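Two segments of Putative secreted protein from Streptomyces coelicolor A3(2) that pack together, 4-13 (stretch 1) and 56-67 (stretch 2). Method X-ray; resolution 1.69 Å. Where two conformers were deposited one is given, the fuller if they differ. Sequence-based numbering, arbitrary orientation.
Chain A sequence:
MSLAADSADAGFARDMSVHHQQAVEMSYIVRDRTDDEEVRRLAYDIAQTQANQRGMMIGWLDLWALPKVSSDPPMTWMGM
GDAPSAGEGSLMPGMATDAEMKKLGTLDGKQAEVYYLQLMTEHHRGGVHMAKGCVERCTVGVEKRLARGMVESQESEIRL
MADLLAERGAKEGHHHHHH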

# COMPACT_ATOMS: atom_id res chain seq x y z
N ALA A 4 -15.88 14.01 15.03
CA ALA A 4 -15.42 15.42 14.84
C ALA A 4 -14.01 15.50 14.27
O ALA A 4 -13.19 14.60 14.48
CB ALA A 4 -15.50 16.19 16.16
N ALA A 5 -13.72 16.59 13.56
CA ALA A 5 -12.40 16.82 12.99
C ALA A 5 -11.28 16.80 14.04
O ALA A 5 -10.15 16.42 13.75
CB ALA A 5 -12.38 18.13 12.20
N ASP A 6 -11.61 17.22 15.27
CA ASP A 6 -10.60 17.34 16.32
C ASP A 6 -10.58 16.14 17.29
O ASP A 6 -9.96 16.19 18.36
CB ASP A 6 -10.74 18.68 17.07
CG ASP A 6 -12.07 18.82 17.83
OD1 ASP A 6 -13.03 18.04 17.58
OD2 ASP A 6 -12.15 19.75 18.68
N SER A 7 -11.25 15.06 16.89
CA SER A 7 -11.33 13.89 17.74
C SER A 7 -9.99 13.14 17.71
O SER A 7 -9.14 13.37 16.83
CB SER A 7 -12.46 12.96 17.28
OG SER A 7 -12.16 12.38 16.02
N ALA A 8 -9.81 12.28 18.70
CA ALA A 8 -8.69 11.32 18.72
C ALA A 8 -8.75 10.40 17.48
O ALA A 8 -7.73 10.08 16.89
CB ALA A 8 -8.76 10.48 19.99
N ASP A 9 -9.96 9.96 17.12
CA ASP A 9 -10.12 9.08 15.97
C ASP A 9 -9.60 9.76 14.70
O ASP A 9 -8.84 9.15 13.94
CB ASP A 9 -11.58 8.68 15.82
CG ASP A 9 -12.10 7.99 17.08
OD1 ASP A 9 -11.67 6.86 17.35
OD2 ASP A 9 -12.93 8.59 17.79
N ALA A 10 -9.98 11.02 14.49
CA ALA A 10 -9.54 11.73 13.29
C ALA A 10 -8.04 12.01 13.34
O ALA A 10 -7.34 11.82 12.36
CB ALA A 10 -10.33 13.02 13.08
N GLY A 11 -7.56 12.50 14.48
CA GLY A 11 -6.15 12.89 14.62
C GLY A 11 -5.22 11.71 14.46
O GLY A 11 -4.20 11.81 13.78
N PHE A 12 -5.57 10.58 15.08
CA PHE A 12 -4.74 9.38 14.94
C PHE A 12 -4.71 8.92 13.48
O PHE A 12 -3.64 8.62 12.96
CB PHE A 12 -5.19 8.25 15.87
CG PHE A 12 -4.39 6.99 15.70
CD1 PHE A 12 -3.11 6.86 16.26
CD2 PHE A 12 -4.92 5.92 14.95
CE1 PHE A 12 -2.39 5.67 16.10
CE2 PHE A 12 -4.21 4.73 14.77
CZ PHE A 12 -2.93 4.60 15.35
N ALA A 13 -5.88 8.90 12.83
CA ALA A 13 -5.95 8.53 11.41
C ALA A 13 -5.06 9.42 10.53
O ALA A 13 -4.32 8.91 9.67
CB ALA A 13 -7.39 8.53 10.90
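Stretch 2 (56-67) MMIGWLDLWALP

How does stretch 2 run relative to stretch 1? Residues 56-63 are helical, the end of a helix that begins earlier in the chain, and they face helix 8-13 with the two N-to-C directions 135° apart, nearer antiparallel than parallel. The signed crossing angle is -135° and the axes approach to 9.7 Å. The register runs backwards accordingly: M57 lies beside A13 (CA to CA 5.1 Å), L61 beside A10 (CA to CA 6.8 Å) and L66 beside A5 (CA to CA 6.1 Å). No hydrogen bond joins the stretches; the contact, 408 Å² of buried surface with both sides summed, rests on apolar packing.

What lets the backbones come so close near A13? Its side chain is a single methyl aimed toward stretch 2, and the CA-to-CB bonds of M57 and L61, one helical turn apart, both point toward stretch 1. A13 CB lies 4.0 Å from M57 CB and 3.8 Å from L61 CG, and it also meets the backbone, 4.0 Å from M57 O. L61 is m,t (chi1 -71°, chi2 168°), an extended shape common for leucine in helices, and its CD2 reaches 3.9 Å from A10 O and 4.2 Å from A10 CB. One leucine thus touches two residues of the opposing helix.

Where does the long side chain of M57 go? M57 is a selenomethionine with chi1 m, chi2 t and chi3 m. The first two torsions carry the chain outward from its helix and place M57 SE 3.8 Å from F12 CE2 and 4.8 Å from the centroid of the F12 ring, 48° off the ring normal, an oblique approach; chi3 then sets only the terminal methyl. F12 cooperates through its own rotamer. Its CA-to-CB bond points sideways, but with chi1 t (177°) and chi2 78° the end of the side chain comes nearer to stretch 2.

How does the contact continue beyond the helix of stretch 2? A65 has positive phi (54°) and belongs to a Schellman motif, with A65 N hydrogen-bonded to D62 O and L66 N to L61 O. The chain leaves the helix here, and L66, with extended phi/psi of -114/137, points toward stretch 1. Its m,t rotamer holds the two methyls where each finds a neighbour: L66 CD1 lies 3.8 Å from A10 CB and L66 CD2 lies 3.8 Å from A5 N. Nearby, W64 is m (chi1 -62°) and sets its ring obliquely against D9, with CZ3 4.4 Å from D9 CB.

What shapes the part of stretch 1 that receives L66? Residues A4 to S7 form a type I turn, closed by S7 N to A4 O at 3.1 Å. With chi1 p (68°), S7 OG donates to A4 O at 2.9 Å and accepts from A10 N at 3.0 Å, capping the helix. One hydroxyl therefore ties turn to helix, while L66 packs against both A5 and A10.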

# COMPACT_ATOMS: atom_id res chain seq x y z
N MSE A 56 -6.67 2.06 4.97
CA MSE A 56 -7.83 1.91 5.88
C MSE A 56 -8.16 3.24 6.56
O MSE A 56 -9.30 3.71 6.53
CB MSE A 56 -7.57 0.82 6.94
CG MSE A 56 -7.51 -0.60 6.38
SE MSE A 56 -6.86 -1.76 7.82
CE MSE A 56 -7.12 -3.53 7.08
N MSE A 57 -7.14 3.88 7.13
CA MSE A 57 -7.34 5.12 7.89
C MSE A 57 -7.76 6.30 7.01
O MSE A 57 -8.65 7.11 7.38
CB MSE A 57 -6.08 5.42 8.72
CG MSE A 57 -5.88 4.36 9.81
SE MSE A 57 -4.33 4.75 10.94
CE MSE A 57 -2.93 4.57 9.55
N ILE A 58 -7.15 6.39 5.83
CA ILE A 58 -7.54 7.40 4.85
C ILE A 58 -8.98 7.15 4.38
O ILE A 58 -9.77 8.09 4.25
CB ILE A 58 -6.57 7.44 3.66
CG1 ILE A 58 -5.22 8.01 4.15
CG2 ILE A 58 -7.16 8.31 2.54
CD1 ILE A 58 -4.11 8.00 3.12
N GLY A 59 -9.32 5.88 4.18
CA GLY A 59 -10.68 5.49 3.80
C GLY A 59 -11.71 5.88 4.87
O GLY A 59 -12.83 6.30 4.54
N TRP A 60 -11.31 5.77 6.13
CA TRP A 60 -12.20 6.19 7.23
C TRP A 60 -12.42 7.69 7.19
O TRP A 60 -13.56 8.17 7.25
CB TRP A 60 -11.70 5.71 8.61
CG TRP A 60 -11.67 4.20 8.75
CD1 TRP A 60 -12.44 3.29 8.05
CD2 TRP A 60 -10.83 3.44 9.62
NE1 TRP A 60 -12.13 2.00 8.45
CE2 TRP A 60 -11.14 2.06 9.41
CE3 TRP A 60 -9.85 3.78 10.56
CZ2 TRP A 60 -10.51 1.03 10.11
CZ3 TRP A 60 -9.21 2.73 11.26
CH2 TRP A 60 -9.54 1.38 11.03
N LEU A 61 -11.33 8.44 7.05
CA LEU A 61 -11.42 9.90 6.99
C LEU A 61 -12.34 10.31 5.83
O LEU A 61 -13.18 11.20 5.97
CB LEU A 61 -10.03 10.52 6.87
CG LEU A 61 -9.15 10.45 8.13
CD1 LEU A 61 -7.72 10.84 7.80
CD2 LEU A 61 -9.70 11.36 9.25
N ASP A 62 -12.19 9.63 4.69
CA ASP A 62 -13.01 9.92 3.52
C ASP A 62 -14.48 9.63 3.80
O ASP A 62 -15.34 10.50 3.57
CB ASP A 62 -12.51 9.13 2.32
CG ASP A 62 -11.29 9.77 1.67
OD1 ASP A 62 -10.93 10.92 2.06
OD2 ASP A 62 -10.69 9.13 0.78
N LEU A 63 -14.77 8.43 4.32
CA LEU A 63 -16.13 8.02 4.65
C LEU A 63 -16.78 8.99 5.66
O LEU A 63 -17.99 9.30 5.57
CB LEU A 63 -16.12 6.60 5.22
CG LEU A 63 -17.44 5.88 5.49
CD1 LEU A 63 -18.16 5.52 4.20
CD2 LEU A 63 -17.19 4.61 6.27
N TRP A 64 -15.96 9.48 6.59
CA TRP A 64 -16.40 10.43 7.61
C TRP A 64 -16.46 11.88 7.12
O TRP A 64 -16.84 12.77 7.90
CB TRP A 64 -15.50 10.34 8.84
CG TRP A 64 -15.51 9.00 9.53
CD1 TRP A 64 -16.54 8.09 9.57
CD2 TRP A 64 -14.46 8.45 10.34
NE1 TRP A 64 -16.18 7.00 10.32
CE2 TRP A 64 -14.92 7.20 10.82
CE3 TRP A 64 -13.17 8.88 10.70
CZ2 TRP A 64 -14.13 6.37 11.64
CZ3 TRP A 64 -12.38 8.05 11.52
CH2 TRP A 64 -12.87 6.82 11.98
N ALA A 65 -16.11 12.12 5.86
CA ALA A 65 -16.03 13.49 5.29
C ALA A 65 -15.13 14.43 6.11
O ALA A 65 -15.50 15.58 6.39
CB ALA A 65 -17.42 14.09 5.10
N LEU A 66 -13.97 13.93 6.51
CA LEU A 66 -13.01 14.72 7.30
C LEU A 66 -11.74 14.95 6.46
O LEU A 66 -11.30 14.04 5.76
CB LEU A 66 -12.70 14.02 8.62
CG LEU A 66 -13.84 13.84 9.64
CD1 LEU A 66 -13.37 13.08 10.87
CD2 LEU A 66 -14.44 15.19 10.06
N PRO A 67 -11.19 16.18 6.48
CA PRO A 67 -9.96 16.45 5.74
C PRO A 67 -8.82 15.50 6.13
O PRO A 67 -8.70 15.13 7.29
CB PRO A 67 -9.62 17.89 6.16
CG PRO A 67 -10.94 18.49 6.48
CD PRO A 67 -11.69 17.39 7.17